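Local coordinates for protein branched-chain phosphotransacylase (Enterococcus faecalis, PDB 1YCO) that probably transfers acyl groups, acting as a phosphotransacylase on branched-chain acyl substrates, at residues I14-K19 with D257-K262; A56-A61 with L84-K89; K75-T80 with T253-S258. One frame throughout, in Å; residues are numbered along the deposited sequence.

Contact 1 (I14-K19 with D257-K262); sequences ILQLVK and DSTESK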
loop_
_atom_site.group_PDB
_atom_site.type_symbol
_atom_site.label_atom_id
_atom_site.label_comp_id
_atom_site.label_asym_id
_atom_site.label_seq_id
_atom_site.Cartn_x
_atom_site.Cartn_y
_atom_site.Cartn_z
ATOM N N ILE A 14 7.654 -18.375 21.364
ATOM C CA ILE A 14 7.735 -17.288 22.323
ATOM C C ILE A 14 9.045 -17.408 23.101
ATOM O O ILE A 14 9.684 -16.405 23.421
ATOM C CB ILE A 14 6.518 -17.299 23.307
ATOM C CG1 ILE A 14 5.217 -17.046 22.542
ATOM C CG2 ILE A 14 6.697 -16.253 24.392
ATOM C CD1 ILE A 14 5.166 -15.710 21.777
ATOM N N LEU A 15 9.461 -18.637 23.382
ATOM C CA LEU A 15 10.704 -18.872 24.120
ATOM C C LEU A 15 11.903 -18.246 23.406
ATOM O O LEU A 15 12.781 -17.658 24.040
ATOM C CB LEU A 15 10.941 -20.372 24.286
ATOM C CG LEU A 15 12.015 -20.740 25.304
ATOM C CD1 LEU A 15 11.558 -20.351 26.702
ATOM C CD2 LEU A 15 12.275 -22.230 25.234
ATOM N N GLN A 16 11.931 -18.381 22.085
ATOM C CA GLN A 16 13.012 -17.824 21.283
ATOM C C GLN A 16 13.054 -16.294 21.444
ATOM O O GLN A 16 14.131 -15.691 21.438
ATOM C CB GLN A 16 12.807 -18.201 19.810
ATOM C CG GLN A 16 14.079 -18.591 19.068
ATOM C CD GLN A 16 13.875 -18.680 17.557
ATOM O OE1 GLN A 16 12.943 -19.337 17.083
ATOM N NE2 GLN A 16 14.750 -18.017 16.795
ATOM N N LEU A 17 11.877 -15.682 21.596
ATOM C CA LEU A 17 11.746 -14.221 21.774
ATOM C C LEU A 17 12.284 -13.773 23.125
ATOM O O LEU A 17 13.072 -12.827 23.220
ATOM C CB LEU A 17 10.274 -13.792 21.679
ATOM C CG LEU A 17 9.955 -12.322 21.990
ATOM C CD1 LEU A 17 10.741 -11.418 21.046
ATOM C CD2 LEU A 17 8.450 -12.062 21.840
ATOM N N VAL A 18 11.826 -14.454 24.168
ATOM C CA VAL A 18 12.248 -14.148 25.524
ATOM C C VAL A 18 13.770 -14.235 25.621
ATOM O O VAL A 18 14.433 -13.290 26.067
ATOM C CB VAL A 18 11.593 -15.115 26.527
ATOM C CG1 VAL A 18 12.098 -14.831 27.931
ATOM C CG2 VAL A 18 10.079 -14.961 26.465
ATOM N N LYS A 19 14.327 -15.360 25.185
ATOM C CA LYS A 19 15.773 -15.533 25.231
ATOM C C LYS A 19 16.476 -14.354 24.555
ATOM O O LYS A 19 17.376 -13.729 25.135
ATOM C CB LYS A 19 16.181 -16.852 24.559
ATOM C CG LYS A 19 15.762 -18.078 25.348
ATOM C CD LYS A 19 16.344 -19.359 24.781
ATOM C CE LYS A 19 15.931 -20.568 25.634
ATOM N NZ LYS A 19 16.412 -21.882 25.085
ATOM N N ASP A 257 4.887 -15.060 12.648
ATOM C CA ASP A 257 5.846 -13.962 12.760
ATOM C C ASP A 257 7.231 -14.417 13.204
ATOM O O ASP A 257 7.383 -15.160 14.172
ATOM C CB ASP A 257 5.348 -12.882 13.724
ATOM C CG ASP A 257 4.114 -12.180 13.217
ATOM O OD1 ASP A 257 4.096 -11.786 12.028
ATOM O OD2 ASP A 257 3.165 -12.009 14.007
ATOM N N SER A 258 8.240 -13.948 12.484
ATOM C CA SER A 258 9.619 -14.276 12.783
ATOM C C SER A 258 9.996 -13.718 14.147
ATOM O O SER A 258 9.315 -12.846 14.687
ATOM C CB SER A 258 10.536 -13.673 11.723
ATOM O OG SER A 258 10.343 -12.269 11.657
ATOM N N THR A 259 11.092 -14.223 14.694
ATOM C CA THR A 259 11.564 -13.774 15.986
ATOM C C THR A 259 11.967 -12.304 15.981
ATOM O O THR A 259 11.720 -11.573 16.952
ATOM C CB THR A 259 12.757 -14.598 16.437
ATOM O OG1 THR A 259 12.431 -15.988 16.334
ATOM C CG2 THR A 259 13.111 -14.258 17.884
ATOM N N GLU A 260 12.600 -11.875 14.893
ATOM C CA GLU A 260 13.034 -10.481 14.755
ATOM C C GLU A 260 11.828 -9.565 14.653
ATOM O O GLU A 260 11.861 -8.419 15.102
ATOM C CB GLU A 260 13.912 -10.298 13.509
ATOM C CG GLU A 260 15.327 -10.826 13.663
ATOM C CD GLU A 260 16.172 -9.990 14.614
ATOM O OE1 GLU A 260 17.277 -10.448 14.987
ATOM O OE2 GLU A 260 15.741 -8.872 14.980
ATOM N N SER A 261 10.762 -10.084 14.058
ATOM C CA SER A 261 9.542 -9.316 13.891
ATOM C C SER A 261 8.900 -9.050 15.251
ATOM O O SER A 261 8.549 -7.913 15.569
ATOM C CB SER A 261 8.574 -10.069 12.974
ATOM O OG SER A 261 7.329 -9.405 12.889
ATOM N N LYS A 262 8.746 -10.092 16.060
ATOM C CA LYS A 262 8.150 -9.913 17.381
ATOM C C LYS A 262 9.038 -8.993 18.209
ATOM O O LYS A 262 8.547 -8.117 18.920
ATOM C CB LYS A 262 7.997 -11.260 18.090
ATOM C CG LYS A 262 7.026 -12.202 17.415
ATOM C CD LYS A 262 7.183 -13.637 17.911
ATOM C CE LYS A 262 6.226 -14.566 17.167
ATOM N NZ LYS A 262 6.608 -16.003 17.259
#

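Contact 2 (A56-A61 with L84-K89); sequences AVAQEA and LKEMLK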
loop_
_atom_site.group_PDB
_atom_site.type_symbol
_atom_site.label_atom_id
_atom_site.label_comp_id
_atom_site.label_asym_id
_atom_site.label_seq_id
_atom_site.Cartn_x
_atom_site.Cartn_y
_atom_site.Cartn_z
ATOM N N ALA A 56 -9.367 -18.103 30.501
ATOM C CA ALA A 56 -8.664 -17.924 31.763
ATOM C C ALA A 56 -7.298 -17.270 31.517
ATOM O O ALA A 56 -6.936 -16.300 32.193
ATOM C CB ALA A 56 -8.497 -19.271 32.463
ATOM N N VAL A 57 -6.562 -17.804 30.538
ATOM C CA VAL A 57 -5.237 -17.310 30.155
ATOM C C VAL A 57 -5.285 -15.810 29.889
ATOM O O VAL A 57 -4.487 -15.035 30.427
ATOM C CB VAL A 57 -4.716 -17.995 28.845
ATOM C CG1 VAL A 57 -3.330 -17.469 28.489
ATOM C CG2 VAL A 57 -4.681 -19.503 29.011
ATOM N N ALA A 58 -6.236 -15.418 29.046
ATOM C CA ALA A 58 -6.427 -14.023 28.682
ATOM C C ALA A 58 -6.797 -13.188 29.898
ATOM O O ALA A 58 -6.193 -12.147 30.149
ATOM C CB ALA A 58 -7.523 -13.905 27.624
ATOM N N GLN A 59 -7.781 -13.647 30.662
ATOM C CA GLN A 59 -8.211 -12.887 31.829
ATOM C C GLN A 59 -7.069 -12.639 32.805
ATOM O O GLN A 59 -6.940 -11.549 33.347
ATOM C CB GLN A 59 -9.358 -13.604 32.546
ATOM C CG GLN A 59 -10.041 -12.741 33.607
ATOM C CD GLN A 59 -9.358 -12.815 34.968
ATOM O OE1 GLN A 59 -9.541 -11.937 35.818
ATOM N NE2 GLN A 59 -8.578 -13.871 35.184
ATOM N N GLU A 60 -6.243 -13.656 33.016
ATOM C CA GLU A 60 -5.125 -13.542 33.933
ATOM C C GLU A 60 -3.983 -12.664 33.403
ATOM O O GLU A 60 -3.317 -11.966 34.177
ATOM C CB GLU A 60 -4.633 -14.937 34.302
ATOM C CG GLU A 60 -5.659 -15.690 35.137
ATOM C CD GLU A 60 -5.091 -16.921 35.812
ATOM O OE1 GLU A 60 -4.852 -17.928 35.111
ATOM O OE2 GLU A 60 -4.874 -16.874 37.047
ATOM N N ALA A 61 -3.775 -12.690 32.089
ATOM C CA ALA A 61 -2.743 -11.876 31.445
ATOM C C ALA A 61 -3.114 -10.396 31.525
ATOM O O ALA A 61 -2.300 -9.549 31.910
ATOM C CB ALA A 61 -2.588 -12.288 29.982
ATOM N N LEU A 84 -8.688 -9.520 23.145
ATOM C CA LEU A 84 -9.184 -8.170 22.907
ATOM C C LEU A 84 -10.450 -7.915 23.711
ATOM O O LEU A 84 -10.545 -6.929 24.447
ATOM C CB LEU A 84 -9.456 -7.969 21.418
ATOM C CG LEU A 84 -9.468 -6.518 20.940
ATOM C CD1 LEU A 84 -8.091 -5.892 21.164
ATOM C CD2 LEU A 84 -9.829 -6.467 19.460
ATOM N N LYS A 85 -11.424 -8.808 23.566
ATOM C CA LYS A 85 -12.677 -8.673 24.301
ATOM C C LYS A 85 -12.355 -8.683 25.797
ATOM O O LYS A 85 -13.032 -8.041 26.610
ATOM C CB LYS A 85 -13.629 -9.835 23.984
ATOM C CG LYS A 85 -14.971 -9.740 24.723
ATOM C CD LYS A 85 -15.606 -11.106 24.949
ATOM C CE LYS A 85 -15.947 -11.819 23.645
ATOM N NZ LYS A 85 -16.510 -13.183 23.921
ATOM N N GLU A 86 -11.308 -9.422 26.144
ATOM C CA GLU A 86 -10.867 -9.542 27.522
ATOM C C GLU A 86 -10.306 -8.239 28.103
ATOM O O GLU A 86 -10.649 -7.856 29.223
ATOM C CB GLU A 86 -9.820 -10.659 27.636
ATOM C CG GLU A 86 -10.272 -11.828 28.490
ATOM C CD GLU A 86 -10.493 -11.417 29.932
ATOM O OE1 GLU A 86 -11.330 -12.052 30.617
ATOM O OE2 GLU A 86 -9.818 -10.460 30.379
ATOM N N MET A 87 -9.447 -7.555 27.348
ATOM C CA MET A 87 -8.849 -6.302 27.825
ATOM C C MET A 87 -9.799 -5.102 27.744
ATOM O O MET A 87 -9.523 -4.046 28.309
ATOM C CB MET A 87 -7.550 -6.016 27.055
ATOM C CG MET A 87 -7.666 -6.182 25.541
ATOM S SD MET A 87 -6.065 -6.124 24.649
ATOM C CE MET A 87 -5.774 -4.333 24.628
ATOM N N LEU A 88 -10.930 -5.275 27.060
ATOM C CA LEU A 88 -11.913 -4.203 26.931
ATOM C C LEU A 88 -13.064 -4.297 27.935
ATOM O O LEU A 88 -14.097 -3.650 27.755
ATOM C CB LEU A 88 -12.477 -4.158 25.502
ATOM C CG LEU A 88 -11.584 -3.519 24.421
ATOM C CD1 LEU A 88 -12.270 -3.601 23.069
ATOM C CD2 LEU A 88 -11.300 -2.054 24.779
ATOM N N LYS A 89 -12.899 -5.096 28.989
ATOM C CA LYS A 89 -13.953 -5.214 30.008
ATOM C C LYS A 89 -13.822 -4.115 31.060
ATOM O O LYS A 89 -12.718 -3.774 31.482
ATOM C CB LYS A 89 -13.905 -6.582 30.692
ATOM C CG LYS A 89 -14.412 -7.729 29.841
ATOM C CD LYS A 89 -14.448 -9.028 30.633
ATOM C CE LYS A 89 -14.925 -10.194 29.768
ATOM N NZ LYS A 89 -14.855 -11.511 30.487
#

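Contact 3 (K75-T80 with T253-S258); sequences KGIIQT and TSRSDS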
loop_
_atom_site.group_PDB
_atom_site.type_symbol
_atom_site.label_atom_id
_atom_site.label_comp_id
_atom_site.label_asym_id
_atom_site.label_seq_id
_atom_site.Cartn_x
_atom_site.Cartn_y
_atom_site.Cartn_z
ATOM N N LYS A 75 0.458 -10.665 23.135
ATOM C CA LYS A 75 -0.365 -11.794 22.733
ATOM C C LYS A 75 0.422 -12.949 22.128
ATOM O O LYS A 75 0.868 -12.873 20.977
ATOM C CB LYS A 75 -1.422 -11.340 21.726
ATOM C CG LYS A 75 -2.396 -12.439 21.334
ATOM C CD LYS A 75 -3.296 -12.012 20.198
ATOM C CE LYS A 75 -2.710 -12.391 18.856
ATOM N NZ LYS A 75 -2.647 -13.872 18.679
ATOM N N GLY A 76 0.585 -14.018 22.904
ATOM C CA GLY A 76 1.289 -15.194 22.421
ATOM C C GLY A 76 0.341 -15.966 21.522
ATOM O O GLY A 76 -0.206 -15.399 20.577
ATOM N N ILE A 77 0.129 -17.249 21.809
ATOM C CA ILE A 77 -0.785 -18.060 21.001
ATOM C C ILE A 77 -2.173 -18.096 21.652
ATOM O O ILE A 77 -2.406 -18.833 22.604
ATOM C CB ILE A 77 -0.246 -19.494 20.823
ATOM C CG1 ILE A 77 1.066 -19.453 20.044
ATOM C CG2 ILE A 77 -1.266 -20.356 20.072
ATOM C CD1 ILE A 77 1.675 -20.820 19.800
ATOM N N ILE A 78 -3.084 -17.282 21.127
ATOM C CA ILE A 78 -4.443 -17.190 21.644
ATOM C C ILE A 78 -5.265 -16.325 20.692
ATOM O O ILE A 78 -4.737 -15.387 20.096
ATOM C CB ILE A 78 -4.459 -16.547 23.065
ATOM C CG1 ILE A 78 -5.900 -16.349 23.539
ATOM C CG2 ILE A 78 -3.728 -15.208 23.039
ATOM C CD1 ILE A 78 -6.006 -15.835 24.964
ATOM N N GLN A 79 -6.549 -16.640 20.546
ATOM C CA GLN A 79 -7.415 -15.870 19.659
ATOM C C GLN A 79 -7.394 -14.386 20.026
ATOM O O GLN A 79 -7.553 -14.009 21.190
ATOM C CB GLN A 79 -8.852 -16.392 19.718
ATOM C CG GLN A 79 -8.980 -17.880 19.455
ATOM C CD GLN A 79 -8.573 -18.718 20.662
ATOM O OE1 GLN A 79 -8.267 -19.913 20.534
ATOM N NE2 GLN A 79 -8.579 -18.098 21.845
ATOM N N THR A 80 -7.195 -13.552 19.013
ATOM C CA THR A 80 -7.145 -12.108 19.191
ATOM C C THR A 80 -8.461 -11.590 19.772
ATOM O O THR A 80 -8.476 -10.734 20.661
ATOM C CB THR A 80 -6.864 -11.419 17.837
ATOM O OG1 THR A 80 -5.716 -12.027 17.236
ATOM C CG2 THR A 80 -6.597 -9.926 18.022
ATOM N N THR A 253 1.194 -10.659 18.449
ATOM C CA THR A 253 2.115 -11.596 17.829
ATOM C C THR A 253 1.349 -12.727 17.143
ATOM O O THR A 253 0.286 -13.146 17.607
ATOM C CB THR A 253 3.084 -12.177 18.900
ATOM O OG1 THR A 253 4.273 -11.382 18.944
ATOM C CG2 THR A 253 3.443 -13.625 18.611
ATOM N N SER A 254 1.894 -13.207 16.031
ATOM C CA SER A 254 1.297 -14.302 15.275
ATOM C C SER A 254 2.371 -15.361 15.131
ATOM O O SER A 254 3.518 -15.043 14.825
ATOM C CB SER A 254 0.859 -13.830 13.890
ATOM O OG SER A 254 0.356 -14.911 13.120
ATOM N N ARG A 255 2.002 -16.616 15.354
ATOM C CA ARG A 255 2.952 -17.720 15.259
ATOM C C ARG A 255 3.839 -17.599 14.020
ATOM O O ARG A 255 5.051 -17.815 14.088
ATOM C CB ARG A 255 2.194 -19.051 15.248
ATOM C CG ARG A 255 3.077 -20.278 15.424
ATOM C CD ARG A 255 2.249 -21.482 15.848
ATOM N NE ARG A 255 3.010 -22.352 16.741
ATOM C CZ ARG A 255 2.473 -23.194 17.623
ATOM N NH1 ARG A 255 1.152 -23.298 17.739
ATOM N NH2 ARG A 255 3.269 -23.918 18.401
ATOM N N SER A 256 3.231 -17.236 12.894
ATOM C CA SER A 256 3.964 -17.080 11.641
ATOM C C SER A 256 5.013 -15.970 11.687
ATOM O O SER A 256 5.929 -15.935 10.857
ATOM C CB SER A 256 2.991 -16.808 10.488
ATOM O OG SER A 256 2.186 -15.671 10.749
ATOM N N ASP A 257 4.887 -15.060 12.648
ATOM C CA ASP A 257 5.846 -13.962 12.760
ATOM C C ASP A 257 7.231 -14.417 13.204
ATOM O O ASP A 257 7.383 -15.160 14.172
ATOM C CB ASP A 257 5.348 -12.882 13.724
ATOM C CG ASP A 257 4.114 -12.180 13.217
ATOM O OD1 ASP A 257 4.096 -11.786 12.028
ATOM O OD2 ASP A 257 3.165 -12.009 14.007
ATOM N N SER A 258 8.240 -13.948 12.484
ATOM C CA SER A 258 9.619 -14.276 12.783
ATOM C C SER A 258 9.996 -13.718 14.147
ATOM O O SER A 258 9.315 -12.846 14.687
ATOM C CB SER A 258 10.536 -13.673 11.723
ATOM O OG SER A 258 10.343 -12.269 11.657
#

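Contact 1 (I14-K19 with D257-K262)
L17 and T259 bring the two backbones together, with their CA atoms 5.8 Å apart. The segment 14-19 is entirely helical, whereas 257-262 enters its helix only at T259. No hydrogen bond crosses the interface, so the evidence for the contact is van der Waals proximity between three pairs of residues. S258 caps the start of the second helix: its OG accepts from S261 N at 3.3 Å, with an angle of 139° at the hydrogen. T259, the first helical residue, has its CB directed at helix 12-24. Its methyl lies against the backbone of that helix, where T259 CG2 is 4.1 Å from L17 CA and about as far from the carbonyl of Q16. The hydroxyl beside it meets the Q16 amide from above rather than within its plane: T259 OG1 is 3.1 Å from Q16 NE2 and 3.3 Å from Q16 CD, too poorly angled for a bond. The two side chains cross at about a right angle at the solvent-facing side, where Q16 is exposed. Deeper in, L17 has its CG anti to the backbone N (chi1 174°), which swings both methyls across to K262; L17 CD2 reaches K262 CB at 3.9 Å. Beyond that point K262 runs extended back toward the start of its own helix, where K262 NZ makes a weak bond of 3.3 Å to D257 O. Nearby, E260 forms a salt bridge to K20, and S258, at the cap, packs on H202 of the second subunit. The contact thus joins helix 12-24, which links neighbouring strands 2-7 and 29-35 of the parallel sheet, to the C-terminal helix 259-274, which follows edge strand 250-252.

Contact 2 (A56-A61 with L84-K89)
Q59 and E86 mark the nearest backbone approach, 6.1 Å between their CA atoms, where helix 54-66 passes the last turn of helix 80-87. The first helix belongs to a beta-alpha-beta crossover of a Rossmann-like parallel sheet: it carries the chain from edge strand 47-50 past strands 29-35 and 2-7 to strand 72-75, and the second helix begins after a short loop. Most of the contact is made by one side chain, E86, which alone accounts for more than half of the 133 Å² buried. Its aliphatic part passes A58, with E86 CG 3.6 Å from A58 CB; the single methyl of A58 allows this close approach. With chi1 at -116° and a bend at chi2, the carboxylate is then laid along the helix beside Q59 instead of projecting straight out. Its carbon, E86 CD, comes within 3.3 Å of Q59 CA. Neither carboxylate oxygen is hydrogen-bonded to Q59: the amide of Q59 leads away, and its plane is turned 82° from that of the carboxylate. The glutamate's polar partners come instead from residues just beyond its helix. E86 OE2 receives a weak hydrogen bond from H92 NE2, while K89, just after L88 has left helical geometry, runs an extended side chain back to the carboxylate. The lysine and the histidine N-H would probably favour a charged carboxylate, though one interaction is long and the other weak. E86 OE1 touches the side of Q59 at CB, 3.2 Å away, and forms its salt bridge with K89 NZ at 3.6 Å.

Contact 3 (K75-T80 with T253-S258)
Two loops at the C-terminal ends of adjacent parallel strands, 72-75 and 250-252, meet here; K75, the last residue of its strand, and T253, one past the end of the other, prolong the pairing weakly. T253 N gives K75 O a weak bond of 3.4 Å, bent to 130° at the hydrogen, and T253 CB crowds the same carbonyl oxygen at 3.1 Å. The K75 side chain bends at chi3 and chi4, turning its amine back over its own loop. K75 NZ donates to I78 O at 2.9 Å, in the carbonyl plane; weak bonds run to G76 O and, across the contact, to T253 O at 3.2 Å. One ammonium group thus faces three backbone carbonyls, firmly held by the first alone. Both loops leave the C-terminal edge of a Rossmann-like sheet, where such folds usually place their ligand sites, and lead into helices 80-87 and 259-274. Toward the surface, I77 CD1 rests over the face of the R255 guanidinium, 3.3 Å from R255 CZ and near its centre, while R255 NH2 makes a salt bridge to E13. The loop carrying R255 is a type I turn, S254 to D257, closed by D257 N to S254 O. D257 OD2 reinforces it, accepting from S254 N at 2.7 Å, on the anti side and 21° out of the carboxylate plane.

The three contacts gather round the five-stranded parallel sheet. Contact 3 lies at its strand ends, contact 1 between helices 12-24 and 259-274, contact 2 between helices 54-66 and 80-87. Contacts 1 and 3 have centres about 10 Å apart, share D257 and S258, and touch where K262 CG meets T253 OG1 at 3.3 Å. Contact 2 is about 15 Å from contact 3, centre to centre, and joins it through A58 CB and I78 CD1, 3.6 Å apart; contacts 1 and 2 do not touch. The segments run 14-19, 56-61, 75-80, 84-89, then 253-262, so contacts 2 and 3 alternate. Strand 250-252, pairing beside 72-75, shows the C-terminal part returning to complete the N-terminal sheet.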